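Local coordinates for protein superoxide dismutase [Mn/Fe] (Porphyromonas gingivalis, PDB 1UES) that destroys toxic superoxide radicals by dismutating them to oxygen and hydrogen peroxide at a redox-active manganese or iron ion, at residues A[17-20]-A[21-25]. The protein carries 1 engineered substitution. Numbering follows the deposited sequence.
Sequences PVIS and KETVE
S20 caps the first turn of helix 21-42 by reaching over to T23. Its hydroxyl lies between the backbone N and the carbonyl carbon (chi1 73°), which turns OG back over the helix end, and there it accepts the amide hydrogen of T23 in an N-cap bond, S20 OG to T23 N 3.0 Å, nearly straight at 161°. The carbonyl of the same residue starts the helical bonding: V24 N donates to S20 O at 2.9 Å. The T23 hydroxyl stands beside its own backbone N (chi1 -71°), where one water can link T23 OG1, at 2.7 Å, to S20 N, at 3.0 Å, as acceptor from the latter. E22 OE1 comes within 3.5 Å of S20 CB, and a second water is hydrogen-bonded to S20 OG and gives E22 OE1 a weak bond. On the apolar side, the I19 methyl CG2 meets T23 CG2 and V24 CG2, each at 3.7 Å, with the side chains crossing at about a right angle. F81 packs on I19, L8 on V24, and L165 of helix 164-167 on T23, while T166 of that helix touches S20. The N-cap opens the helix of the iron/manganese superoxide dismutase alpha-hairpin domain that carries manganese ligand H27, one turn beyond T23. The contact thus splits T23 between a hydrated hydroxyl and a buried methyl; S20 OG serves the T23 amide, too early for an i to i+4 partner within the helix, while S20 O takes the first regular helical bond. The E22 carboxylate near the helix N-terminus probably interacts favourably with the helix dipole.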
loop_
_atom_site.group_PDB
_atom_site.type_symbol
_atom_site.label_atom_id
_atom_site.label_comp_id
_atom_site.label_asym_id
_atom_site.label_seq_id
_atom_site.Cartn_x
_atom_site.Cartn_y
_atom_site.Cartn_z
ATOM N N PRO A 17 -0.220 15.491 17.003
ATOM C CA PRO A 17 0.702 14.521 16.403
ATOM C C PRO A 17 0.158 13.359 15.583
ATOM O O PRO A 17 0.947 12.639 14.942
ATOM C CB PRO A 17 1.407 13.961 17.608
ATOM C CG PRO A 17 0.300 13.838 18.590
ATOM C CD PRO A 17 -0.522 15.110 18.394
ATOM N N VAL A 18 -1.152 13.188 15.615
ATOM C CA VAL A 18 -1.837 12.067 14.955
ATOM C C VAL A 18 -1.606 12.059 13.437
ATOM O O VAL A 18 -1.388 10.999 12.836
ATOM C CB VAL A 18 -3.336 12.080 15.325
ATOM C CG1 VAL A 18 -4.039 10.856 14.700
ATOM C CG2 VAL A 18 -3.491 12.057 16.867
ATOM N N ILE A 19 -1.706 13.238 12.841
ATOM C CA ILE A 19 -1.384 13.432 11.431
ATOM C C ILE A 19 -0.542 14.705 11.568
ATOM O O ILE A 19 -1.076 15.802 11.735
ATOM C CB ILE A 19 -2.628 13.678 10.536
ATOM C CG1 ILE A 19 -3.544 12.451 10.592
ATOM C CG2 ILE A 19 -2.189 13.864 9.061
ATOM C CD1 ILE A 19 -4.788 12.546 9.715
ATOM N N SER A 20 0.775 14.516 11.547
ATOM C CA SER A 20 1.744 15.590 11.729
ATOM C C SER A 20 1.712 16.589 10.599
ATOM O O SER A 20 1.141 16.337 9.540
ATOM C CB SER A 20 3.152 15.020 11.839
ATOM O OG SER A 20 3.584 14.587 10.563
ATOM N N LYS A 21 2.348 17.725 10.835
ATOM C CA LYS A 21 2.419 18.775 9.842
ATOM C C LYS A 21 3.141 18.221 8.609
ATOM O O LYS A 21 2.747 18.485 7.481
ATOM C CB LYS A 21 3.156 19.996 10.412
ATOM C CG LYS A 21 3.769 20.866 9.332
ATOM C CD LYS A 21 4.549 22.059 9.886
ATOM C CE LYS A 21 4.780 23.099 8.755
ATOM N NZ LYS A 21 3.650 24.065 8.716
ATOM N N GLU A 22 4.180 17.428 8.832
ATOM C CA GLU A 22 4.944 16.854 7.742
ATOM C C GLU A 22 4.063 15.883 6.954
ATOM O O GLU A 22 4.095 15.857 5.720
ATOM C CB GLU A 22 6.185 16.144 8.311
ATOM C CG GLU A 22 7.212 17.106 8.982
ATOM C CD GLU A 22 6.960 17.428 10.493
ATOM O OE1 GLU A 22 5.919 17.036 11.100
ATOM O OE2 GLU A 22 7.849 18.121 11.090
ATOM N N THR A 23 3.278 15.084 7.670
ATOM C CA THR A 23 2.382 14.157 6.979
ATOM C C THR A 23 1.338 14.917 6.169
ATOM O O THR A 23 1.069 14.543 5.011
ATOM C CB THR A 23 1.741 13.178 7.967
ATOM O OG1 THR A 23 2.767 12.283 8.390
ATOM C CG2 THR A 23 0.656 12.322 7.297
ATOM N N VAL A 24 0.741 15.960 6.732
ATOM C CA VAL A 24 -0.239 16.730 5.960
ATOM C C VAL A 24 0.441 17.293 4.688
ATOM O O VAL A 24 -0.124 17.232 3.577
ATOM C CB VAL A 24 -0.832 17.899 6.800
ATOM C CG1 VAL A 24 -1.663 18.807 5.913
ATOM C CG2 VAL A 24 -1.667 17.349 7.947
ATOM N N GLU A 25 1.659 17.819 4.830
ATOM C CA GLU A 25 2.375 18.360 3.670
ATOM C C GLU A 25 2.529 17.320 2.525
ATOM O O GLU A 25 2.319 17.639 1.348
ATOM C CB GLU A 25 3.747 18.918 4.116
ATOM C CG GLU A 25 4.801 18.899 3.027
ATOM C CD GLU A 25 6.027 19.726 3.361
ATOM O OE1 GLU A 25 6.917 19.875 2.475
ATOM O OE2 GLU A 25 6.102 20.226 4.514
HETATM O O HOH W 1 1.858 11.840 10.848
HETATM O O HOH W 2 6.477 13.811 10.846
#